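Local atomic coordinates of alpha-glucosidase (Pseudoalteromonas sp. K8, PDB entry 5HQA), a protein that hydrolyses alpha-glucosidic linkages as a calcium-containing family 97 glycoside hydrolase, and holds the inhibitor acarbose in its glycan pocket. Residues K265-W270 and D298-Y303; D335-A340 and V351-H356; L519-Y524 and Q548-D553. One frame throughout, in Å; residues are numbered along the deposited sequence.

Interaction 1 (K265-W270 and D298-Y303). With AC1 (4,6-dideoxy-4-{[(1S,4R,5S,6S)-4,5,6-trihydroxy-3-(hydroxymethyl)cyclohex-2-en-1-yl]amino}-alpha-D-glucopyranose), chain B.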
loop_
_atom_site.group_PDB
_atom_site.type_symbol
_atom_site.label_atom_id
_atom_site.label_comp_id
_atom_site.label_asym_id
_atom_site.label_seq_id
_atom_site.Cartn_x
_atom_site.Cartn_y
_atom_site.Cartn_z
ATOM N N LYS A 265 2.898 -12.656 -11.898
ATOM C CA LYS A 265 3.500 -13.299 -10.740
ATOM C C LYS A 265 4.993 -13.473 -10.964
ATOM O O LYS A 265 5.450 -13.607 -12.102
ATOM C CB LYS A 265 2.837 -14.649 -10.468
ATOM C CG LYS A 265 1.406 -14.496 -9.955
ATOM C CD LYS A 265 0.658 -15.820 -9.978
ATOM C CE LYS A 265 0.420 -16.276 -11.414
ATOM N NZ LYS A 265 -0.584 -17.364 -11.457
ATOM N N TYR A 266 5.761 -13.454 -9.874
ATOM C CA TYR A 266 7.205 -13.576 -10.002
ATOM C C TYR A 266 7.765 -14.411 -8.863
ATOM O O TYR A 266 7.111 -14.635 -7.842
ATOM C CB TYR A 266 7.891 -12.194 -10.060
ATOM C CG TYR A 266 7.882 -11.379 -8.786
ATOM C CD1 TYR A 266 6.728 -10.728 -8.353
ATOM C CD2 TYR A 266 9.041 -11.220 -8.040
ATOM C CE1 TYR A 266 6.724 -9.964 -7.192
ATOM C CE2 TYR A 266 9.049 -10.456 -6.882
ATOM C CZ TYR A 266 7.887 -9.832 -6.463
ATOM O OH TYR A 266 7.899 -9.082 -5.310
ATOM N N ILE A 267 8.985 -14.901 -9.078
ATOM C CA ILE A 267 9.762 -15.565 -8.040
ATOM C C ILE A 267 11.064 -14.794 -7.893
ATOM O O ILE A 267 11.296 -13.803 -8.595
ATOM C CB ILE A 267 10.031 -17.038 -8.383
ATOM C CG1 ILE A 267 10.840 -17.138 -9.682
ATOM C CG2 ILE A 267 8.714 -17.817 -8.480
ATOM C CD1 ILE A 267 11.082 -18.567 -10.144
ATOM N N GLY A 268 11.933 -15.231 -6.991
ATOM C CA GLY A 268 13.159 -14.485 -6.858
ATOM C C GLY A 268 14.241 -15.168 -6.066
ATOM O O GLY A 268 13.959 -15.970 -5.175
ATOM N N ILE A 269 15.490 -14.872 -6.417
ATOM C CA ILE A 269 16.623 -15.148 -5.545
ATOM C C ILE A 269 16.545 -14.083 -4.460
ATOM O O ILE A 269 16.894 -12.919 -4.683
ATOM C CB ILE A 269 17.951 -15.116 -6.301
ATOM C CG1 ILE A 269 17.975 -16.241 -7.335
ATOM C CG2 ILE A 269 19.128 -15.241 -5.341
ATOM C CD1 ILE A 269 19.134 -16.163 -8.327
ATOM N N TRP A 270 16.005 -14.470 -3.305
ATOM C CA TRP A 270 15.502 -13.509 -2.331
ATOM C C TRP A 270 15.356 -14.148 -0.951
ATOM O O TRP A 270 16.112 -13.823 -0.032
ATOM C CB TRP A 270 14.160 -12.928 -2.801
ATOM C CG TRP A 270 13.621 -11.959 -1.806
ATOM C CD1 TRP A 270 14.096 -10.703 -1.550
ATOM C CD2 TRP A 270 12.530 -12.170 -0.894
ATOM N NE1 TRP A 270 13.367 -10.118 -0.539
ATOM C CE2 TRP A 270 12.404 -10.999 -0.117
ATOM C CE3 TRP A 270 11.654 -13.237 -0.657
ATOM C CZ2 TRP A 270 11.436 -10.863 0.880
ATOM C CZ3 TRP A 270 10.695 -13.104 0.336
ATOM C CH2 TRP A 270 10.594 -11.925 1.093
ATOM N N ASP A 298 14.404 -21.124 -15.440
ATOM C CA ASP A 298 13.858 -22.394 -15.913
ATOM C C ASP A 298 12.600 -22.757 -15.139
ATOM O O ASP A 298 11.592 -23.165 -15.723
ATOM C CB ASP A 298 14.896 -23.512 -15.779
ATOM C CG ASP A 298 16.049 -23.369 -16.757
ATOM O OD1 ASP A 298 15.874 -22.718 -17.812
ATOM O OD2 ASP A 298 17.134 -23.930 -16.474
ATOM N N PHE A 299 12.650 -22.617 -13.814
ATOM C CA PHE A 299 11.484 -22.900 -12.985
ATOM C C PHE A 299 10.331 -21.972 -13.339
ATOM O O PHE A 299 9.189 -22.416 -13.503
ATOM C CB PHE A 299 11.866 -22.763 -11.505
ATOM C CG PHE A 299 10.744 -23.073 -10.545
ATOM C CD1 PHE A 299 10.554 -24.365 -10.077
ATOM C CD2 PHE A 299 9.893 -22.066 -10.095
ATOM C CE1 PHE A 299 9.531 -24.651 -9.188
ATOM C CE2 PHE A 299 8.866 -22.347 -9.210
ATOM C CZ PHE A 299 8.686 -23.647 -8.753
ATOM N N ALA A 300 10.614 -20.670 -13.454
ATOM C CA ALA A 300 9.569 -19.712 -13.804
ATOM C C ALA A 300 8.938 -20.047 -15.149
ATOM O O ALA A 300 7.711 -19.988 -15.299
ATOM C CB ALA A 300 10.134 -18.293 -13.819
ATOM N N ALA A 301 9.756 -20.418 -16.137
ATOM C CA ALA A 301 9.209 -20.752 -17.448
ATOM C C ALA A 301 8.310 -21.981 -17.372
ATOM O O ALA A 301 7.260 -22.033 -18.022
ATOM C CB ALA A 301 10.339 -20.973 -18.455
ATOM N N LYS A 302 8.701 -22.976 -16.574
ATOM C CA LYS A 302 7.925 -24.209 -16.518
ATOM C C LYS A 302 6.605 -24.017 -15.778
ATOM O O LYS A 302 5.597 -24.636 -16.142
ATOM C CB LYS A 302 8.756 -25.316 -15.867
ATOM C CG LYS A 302 8.032 -26.639 -15.711
ATOM C CD LYS A 302 8.971 -27.742 -15.253
ATOM C CE LYS A 302 8.235 -29.077 -15.169
ATOM N NZ LYS A 302 9.186 -30.207 -14.992
ATOM N N TYR A 303 6.574 -23.159 -14.758
ATOM C CA TYR A 303 5.421 -23.090 -13.869
ATOM C C TYR A 303 4.610 -21.810 -14.018
ATOM O O TYR A 303 3.677 -21.590 -13.242
ATOM C CB TYR A 303 5.879 -23.296 -12.423
ATOM C CG TYR A 303 6.330 -24.722 -12.213
ATOM C CD1 TYR A 303 5.402 -25.755 -12.150
ATOM C CD2 TYR A 303 7.680 -25.049 -12.125
ATOM C CE1 TYR A 303 5.799 -27.071 -11.975
ATOM C CE2 TYR A 303 8.089 -26.372 -11.957
ATOM C CZ TYR A 303 7.141 -27.374 -11.881
ATOM O OH TYR A 303 7.524 -28.684 -11.710
HETATM C C1 AC1 B . 15.937 -4.002 7.884
HETATM O O2 AC1 B . 14.035 -2.633 8.379
HETATM C C2 AC1 B . 14.799 -3.184 7.292
HETATM C C4A AC1 B . 15.040 -6.809 0.630
HETATM C C3 AC1 B . 13.937 -4.011 6.375
HETATM O O3 AC1 B . 12.830 -3.231 5.891
HETATM C C4 AC1 B . 14.771 -4.558 5.247
HETATM N N4A AC1 B . 13.959 -5.145 4.135
HETATM C C5 AC1 B . 15.596 -5.606 5.978
HETATM O O5 AC1 B . 16.565 -4.895 6.855
HETATM C C6 AC1 B . 16.353 -6.544 5.090
HETATM C C1B AC1 B . 14.344 -4.678 2.755
HETATM C C2B AC1 B . 13.310 -5.336 1.623
HETATM O O2B AC1 B . 11.975 -5.099 2.070
HETATM C C3B AC1 B . 13.599 -6.692 1.391
HETATM O O3B AC1 B . 12.614 -7.350 0.556
HETATM O O4 AC1 B . 15.416 -8.166 0.504
HETATM C C5B AC1 B . 16.093 -6.079 1.297
HETATM C C7B AC1 B . 15.696 -4.944 2.393
HETATM C C6B AC1 B . 17.434 -5.951 0.557
HETATM O O6B AC1 B . 17.261 -5.038 -0.481
HETATM O O HOH W 1 2.382 -18.962 -11.570
#
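I267 meets F299 and A300 in a buried apolar contact that seats strand 264-269 against the last turns of helix 290-303. One methyl does the touching: I267 CD1 lies 3.7 Å from F299 CD2, at the rim of that ring and near its plane, and 3.8 Å from A300 CB. I267 places CG1 between its backbone N and carbonyl carbon (chi1 61°) and then runs extended to CD1, which carries the methyl out to the helix. The small methyl of alanine lets the helix come close to the strand, while the flat phenylalanine also reaches P534, Y537 and L538. Strand, helix and the adjacent parallel strand 307-310 make a beta-alpha-beta crossover of the TIM-type barrel, with the helix packed on the outside of the sheet. At the start of the strand K265 NZ is hydrogen-bonded to V550 O and I547 O.

Where the strand gives way to a short helix, W270 turns its indole edge to the acarbose unit AC1. The single N-H is shared: NE1 of W270 lies 3.1 Å from AC1 O3B, with an angle of 147°, and 3.0 Å from AC1 O4 in a weaker, more bent bond. A phenylalanine in place of W270 would probably leave both hydroxyls of the cyclitol ring without this donor, although E311, H274 and other residues also bind AC1.

Interaction 2 (D335-A340 and V351-H356)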
loop_
_atom_site.group_PDB
_atom_site.type_symbol
_atom_site.label_atom_id
_atom_site.label_comp_id
_atom_site.label_asym_id
_atom_site.label_seq_id
_atom_site.Cartn_x
_atom_site.Cartn_y
_atom_site.Cartn_z
ATOM N N ASP A 335 31.296 -10.244 -10.612
ATOM C CA ASP A 335 31.879 -11.051 -11.680
ATOM C C ASP A 335 31.134 -12.356 -11.924
ATOM O O ASP A 335 31.283 -12.940 -13.004
ATOM C CB ASP A 335 33.339 -11.370 -11.371
ATOM C CG ASP A 335 34.220 -10.154 -11.462
ATOM O OD1 ASP A 335 33.760 -9.135 -12.032
ATOM O OD2 ASP A 335 35.372 -10.220 -10.973
ATOM N N ASP A 336 30.356 -12.846 -10.959
ATOM C CA ASP A 336 29.647 -14.101 -11.152
ATOM C C ASP A 336 28.216 -13.889 -11.621
ATOM O O ASP A 336 27.439 -14.847 -11.662
ATOM C CB ASP A 336 29.688 -14.954 -9.876
ATOM C CG ASP A 336 29.140 -14.231 -8.654
ATOM O OD1 ASP A 336 28.864 -13.014 -8.739
ATOM O OD2 ASP A 336 28.995 -14.890 -7.601
ATOM N N PHE A 337 27.864 -12.664 -12.007
ATOM C CA PHE A 337 26.534 -12.339 -12.517
ATOM C C PHE A 337 26.703 -11.768 -13.923
ATOM O O PHE A 337 27.060 -10.597 -14.085
ATOM C CB PHE A 337 25.823 -11.359 -11.590
ATOM C CG PHE A 337 24.375 -11.153 -11.921
ATOM C CD1 PHE A 337 23.966 -10.052 -12.646
ATOM C CD2 PHE A 337 23.422 -12.067 -11.504
ATOM C CE1 PHE A 337 22.622 -9.860 -12.944
ATOM C CE2 PHE A 337 22.079 -11.879 -11.794
ATOM C CZ PHE A 337 21.681 -10.775 -12.515
ATOM N N ASP A 338 26.438 -12.589 -14.938
ATOM C CA ASP A 338 26.693 -12.245 -16.342
ATOM C C ASP A 338 25.398 -11.692 -16.931
ATOM O O ASP A 338 24.551 -12.446 -17.414
ATOM C CB ASP A 338 27.186 -13.483 -17.092
ATOM C CG ASP A 338 27.622 -13.189 -18.519
ATOM O OD1 ASP A 338 27.215 -12.160 -19.096
ATOM O OD2 ASP A 338 28.368 -14.020 -19.076
ATOM N N ILE A 339 25.259 -10.365 -16.937
ATOM C CA ILE A 339 23.959 -9.789 -17.275
ATOM C C ILE A 339 23.667 -9.909 -18.773
ATOM O O ILE A 339 22.500 -9.985 -19.176
ATOM C CB ILE A 339 23.864 -8.334 -16.766
ATOM C CG1 ILE A 339 22.394 -7.896 -16.683
ATOM C CG2 ILE A 339 24.670 -7.384 -17.642
ATOM C CD1 ILE A 339 22.153 -6.571 -15.967
ATOM N N ALA A 340 24.702 -9.952 -19.619
ATOM C CA ALA A 340 24.477 -10.160 -21.045
ATOM C C ALA A 340 24.005 -11.577 -21.323
ATOM O O ALA A 340 23.091 -11.787 -22.129
ATOM C CB ALA A 340 25.750 -9.856 -21.828
ATOM N N VAL A 351 11.159 -15.504 -19.730
ATOM C CA VAL A 351 11.084 -15.070 -18.341
ATOM C C VAL A 351 11.981 -13.857 -18.180
ATOM O O VAL A 351 13.144 -13.883 -18.596
ATOM C CB VAL A 351 11.526 -16.191 -17.387
ATOM C CG1 VAL A 351 11.526 -15.678 -15.940
ATOM C CG2 VAL A 351 10.646 -17.417 -17.570
ATOM N N GLN A 352 11.471 -12.801 -17.569
ATOM C CA GLN A 352 12.288 -11.605 -17.485
ATOM C C GLN A 352 13.078 -11.547 -16.189
ATOM O O GLN A 352 12.685 -12.114 -15.167
ATOM C CB GLN A 352 11.430 -10.358 -17.635
ATOM C CG GLN A 352 11.302 -9.983 -19.088
ATOM C CD GLN A 352 10.437 -8.808 -19.249
ATOM O OE1 GLN A 352 9.248 -8.880 -18.963
ATOM N NE2 GLN A 352 11.016 -7.690 -19.670
ATOM N N LEU A 353 14.225 -10.880 -16.256
ATOM C CA LEU A 353 14.927 -10.479 -15.049
ATOM C C LEU A 353 14.220 -9.269 -14.452
ATOM O O LEU A 353 13.883 -8.323 -15.173
ATOM C CB LEU A 353 16.384 -10.149 -15.370
ATOM C CG LEU A 353 17.255 -9.588 -14.249
ATOM C CD1 LEU A 353 17.477 -10.625 -13.163
ATOM C CD2 LEU A 353 18.584 -9.118 -14.821
ATOM N N ILE A 354 13.966 -9.306 -13.149
ATOM C CA ILE A 354 13.425 -8.160 -12.430
ATOM C C ILE A 354 14.592 -7.488 -11.719
ATOM O O ILE A 354 15.344 -8.145 -10.988
ATOM C CB ILE A 354 12.314 -8.584 -11.455
ATOM C CG1 ILE A 354 11.103 -9.063 -12.258
ATOM C CG2 ILE A 354 11.935 -7.452 -10.524
ATOM C CD1 ILE A 354 10.082 -9.793 -11.433
ATOM N N GLY A 355 14.779 -6.187 -11.978
ATOM C CA GLY A 355 15.929 -5.476 -11.458
ATOM C C GLY A 355 15.781 -5.131 -9.985
ATOM O O GLY A 355 14.705 -5.241 -9.391
ATOM N N HIS A 356 16.892 -4.706 -9.387
ATOM C CA HIS A 356 16.909 -4.424 -7.954
ATOM C C HIS A 356 17.911 -3.320 -7.676
ATOM O O HIS A 356 19.089 -3.453 -8.024
ATOM C CB HIS A 356 17.266 -5.666 -7.135
ATOM C CG HIS A 356 17.152 -5.447 -5.660
ATOM N ND1 HIS A 356 18.190 -5.694 -4.786
ATOM C CD2 HIS A 356 16.125 -4.982 -4.908
ATOM C CE1 HIS A 356 17.800 -5.406 -3.554
ATOM N NE2 HIS A 356 16.551 -4.973 -3.601
#
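L353 offers one methyl to two apolar side chains, F337 in the loop leading to helix 339-349 and I339 in its first turn. The tighter part of the contact is with the phenylalanine: L353 CD2 sits 4.2 Å from F337 CZ, at the edge of the ring and near its plane, with the leucine meeting the far end of the ring and neither face. L353 reaches there with CG anti to the backbone N (chi1 175°), which sends the branched end out from the strand. Both residues are buried, and V310 touches both. I339 is looser and partly exposed; its CG1 lies 4.4 Å from L353 CD2.

Toward solvent the character changes. D335 and D338 are exposed, and D338 serves as N-cap of helix 339-349, its OD1 accepting a hydrogen bond from the backbone N of A341, a role for which a short carboxylate is well suited. D336 OD2 is held by H286 ND1.

Helix 339-349 links strand 307-310 to its parallel neighbour, strand 352-358, so the contact joins helix start and strand in one crossover of the barrel. L353 also touches V382, whereas H356, further along the strand, contacts AC1 in the glycan pocket. Across the two segments the attraction is purely between hydrocarbon groups, which implies an adhesion set by shape and water exclusion, with little demand on precise angles.

Interaction 3 (L519-Y524 and Q548-D553)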
loop_
_atom_site.group_PDB
_atom_site.type_symbol
_atom_site.label_atom_id
_atom_site.label_comp_id
_atom_site.label_asym_id
_atom_site.label_seq_id
_atom_site.Cartn_x
_atom_site.Cartn_y
_atom_site.Cartn_z
ATOM N N LEU A 519 -3.619 -15.529 0.801
ATOM C CA LEU A 519 -3.035 -14.194 0.659
ATOM C C LEU A 519 -3.113 -13.679 -0.772
ATOM O O LEU A 519 -3.167 -12.464 -0.989
ATOM C CB LEU A 519 -1.578 -14.200 1.109
ATOM C CG LEU A 519 -1.317 -14.538 2.573
ATOM C CD1 LEU A 519 0.180 -14.458 2.872
ATOM C CD2 LEU A 519 -2.113 -13.610 3.483
ATOM N N TYR A 520 -3.094 -14.575 -1.763
ATOM C CA TYR A 520 -3.090 -14.131 -3.152
ATOM C C TYR A 520 -4.396 -13.465 -3.544
ATOM O O TYR A 520 -4.437 -12.744 -4.548
ATOM C CB TYR A 520 -2.782 -15.316 -4.087
ATOM C CG TYR A 520 -1.328 -15.718 -3.994
ATOM C CD1 TYR A 520 -0.376 -15.134 -4.816
ATOM C CD2 TYR A 520 -0.904 -16.631 -3.044
ATOM C CE1 TYR A 520 0.959 -15.469 -4.715
ATOM C CE2 TYR A 520 0.435 -16.969 -2.929
ATOM C CZ TYR A 520 1.361 -16.386 -3.768
ATOM O OH TYR A 520 2.690 -16.717 -3.651
ATOM N N VAL A 521 -5.469 -13.699 -2.794
ATOM C CA VAL A 521 -6.722 -13.014 -3.041
ATOM C C VAL A 521 -7.012 -11.961 -1.977
ATOM O O VAL A 521 -7.672 -10.962 -2.279
ATOM C CB VAL A 521 -7.892 -14.016 -3.155
ATOM C CG1 VAL A 521 -9.149 -13.321 -3.702
ATOM C CG2 VAL A 521 -7.495 -15.185 -4.050
ATOM N N VAL A 522 -6.507 -12.131 -0.754
ATOM C CA VAL A 522 -6.806 -11.166 0.299
ATOM C C VAL A 522 -5.999 -9.884 0.124
ATOM O O VAL A 522 -6.530 -8.782 0.306
ATOM C CB VAL A 522 -6.569 -11.803 1.681
ATOM C CG1 VAL A 522 -6.598 -10.734 2.767
ATOM C CG2 VAL A 522 -7.622 -12.862 1.952
ATOM N N LEU A 523 -4.708 -9.983 -0.214
ATOM C CA LEU A 523 -3.838 -8.805 -0.285
ATOM C C LEU A 523 -3.610 -8.442 -1.745
ATOM O O LEU A 523 -2.871 -9.135 -2.451
ATOM C CB LEU A 523 -2.508 -9.053 0.422
ATOM C CG LEU A 523 -2.564 -9.348 1.920
ATOM C CD1 LEU A 523 -1.149 -9.602 2.442
ATOM C CD2 LEU A 523 -3.234 -8.206 2.689
ATOM N N TYR A 524 -4.235 -7.357 -2.198
ATOM C CA TYR A 524 -4.139 -6.994 -3.605
ATOM C C TYR A 524 -2.747 -6.461 -3.942
ATOM O O TYR A 524 -2.196 -5.619 -3.223
ATOM C CB TYR A 524 -5.197 -5.952 -3.982
ATOM C CG TYR A 524 -4.898 -5.414 -5.362
ATOM C CD1 TYR A 524 -4.911 -6.264 -6.470
ATOM C CD2 TYR A 524 -4.535 -4.084 -5.556
ATOM C CE1 TYR A 524 -4.592 -5.802 -7.736
ATOM C CE2 TYR A 524 -4.220 -3.610 -6.826
ATOM C CZ TYR A 524 -4.249 -4.479 -7.902
ATOM O OH TYR A 524 -3.929 -4.022 -9.148
ATOM N N GLN A 548 -0.196 -21.208 -9.214
ATOM C CA GLN A 548 -0.074 -21.206 -10.665
ATOM C C GLN A 548 -1.328 -20.665 -11.329
ATOM O O GLN A 548 -1.243 -20.016 -12.376
ATOM C CB GLN A 548 0.201 -22.613 -11.175
ATOM C CG GLN A 548 1.563 -23.153 -10.800
ATOM C CD GLN A 548 1.725 -24.576 -11.270
ATOM O OE1 GLN A 548 1.399 -25.513 -10.549
ATOM N NE2 GLN A 548 2.192 -24.746 -12.498
ATOM N N ASP A 549 -2.500 -20.930 -10.742
ATOM C CA ASP A 549 -3.753 -20.541 -11.381
ATOM C C ASP A 549 -4.109 -19.078 -11.135
ATOM O O ASP A 549 -4.721 -18.442 -12.001
ATOM C CB ASP A 549 -4.911 -21.411 -10.884
ATOM C CG ASP A 549 -4.892 -22.826 -11.448
ATOM O OD1 ASP A 549 -4.064 -23.144 -12.338
ATOM O OD2 ASP A 549 -5.747 -23.622 -10.997
ATOM N N VAL A 550 -3.758 -18.527 -9.979
ATOM C CA VAL A 550 -4.422 -17.304 -9.526
ATOM C C VAL A 550 -3.930 -16.100 -10.329
ATOM O O VAL A 550 -2.721 -15.954 -10.560
ATOM C CB VAL A 550 -4.231 -17.108 -8.010
ATOM C CG1 VAL A 550 -2.753 -16.839 -7.637
ATOM C CG2 VAL A 550 -5.164 -16.011 -7.473
ATOM N N PRO A 551 -4.824 -15.226 -10.790
ATOM C CA PRO A 551 -4.406 -13.994 -11.470
ATOM C C PRO A 551 -4.017 -12.922 -10.451
ATOM O O PRO A 551 -4.131 -13.112 -9.236
ATOM C CB PRO A 551 -5.648 -13.598 -12.270
ATOM C CG PRO A 551 -6.796 -14.172 -11.502
ATOM C CD PRO A 551 -6.283 -15.426 -10.836
ATOM N N THR A 552 -3.519 -11.790 -10.971
ATOM C CA THR A 552 -3.148 -10.644 -10.148
ATOM C C THR A 552 -3.831 -9.366 -10.631
ATOM O O THR A 552 -3.475 -8.268 -10.182
ATOM C CB THR A 552 -1.627 -10.428 -10.131
ATOM O OG1 THR A 552 -1.200 -9.949 -11.412
ATOM C CG2 THR A 552 -0.886 -11.726 -9.813
ATOM N N ASP A 553 -4.792 -9.482 -11.535
ATOM C CA ASP A 553 -5.437 -8.331 -12.147
ATOM C C ASP A 553 -6.920 -8.650 -12.238
ATOM O O ASP A 553 -7.297 -9.728 -12.707
ATOM C CB ASP A 553 -4.830 -8.055 -13.527
ATOM C CG ASP A 553 -5.234 -6.706 -14.087
ATOM O OD1 ASP A 553 -5.290 -6.590 -15.330
ATOM O OD2 ASP A 553 -5.487 -5.768 -13.294
HETATM O O HOH W 2 -3.272 -12.038 -6.831
HETATM O O HOH W 3 -3.608 -5.729 -11.159
#
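Y524 OH, T552 O and D553 OD2 gather round one water, which lies within bonding distance of all three: 2.7 Å from Y524 OH, 2.7 Å from T552 O and 2.8 Å from D553 OD2. With more acceptors near it than protons, it need not hold every bond at once. The water sits in the plane of the Y524 ring, at its edge, and the ring edge also lies beside the backbone, with Y524 CE1 3.6 Å from T552 O. CG anti to the backbone N (chi1 169°) swings the tyrosine so that its hydroxyl end reaches T552 and D553. D553 OD2 is also bonded by the backbone N of G71. A second water is within bonding distance of two main-chain carbonyls, 2.7 Å from Y520 O and 2.8 Å from P551 O.

The segments are the ends of helices 513-522 and 541-549 with the loops that follow them, the former leading to barrel strand 527-529 and the latter to the first strand of the C-terminal antiparallel sheet. This is therefore a barrel-to-beta-domain junction: V521, V550 and P551 all touch Y586 of that sheet.

V550, just past the end of helix 541-549, packs against Y520 and V521. Its CG1 lies 3.9 Å from Y520 CB, the two side chains crossing at about a right angle, and its CG2 lies 4.2 Å from V521 CG2. A beta-branched valine serves both neighbours at once. The Y520 hydroxyl is hydrogen-bonded to M529 O, and T552 OG1 to P526 O.

Along the chain the three contacts follow in order, all within the family 97 barrel range. Interactions 1 and 2 are neighbours, their centres about 13 Å apart, built on strands 264-269 and 352-358 of the same parallel sheet. Strand 307-310 lies between these strands, and V351 packs on A300, with V351 CG1 3.6 Å from A300 CB. The centre of interaction 3 is about 16 Å from that of interaction 1 and about 26 Å from that of interaction 2, toward the C-terminal beta domain. It is tied back by K265, whose NZ lies 2.7 Å from V550 O in a probable hydrogen bond. Strand 264-269 thus runs from this junction toward the glycan pocket.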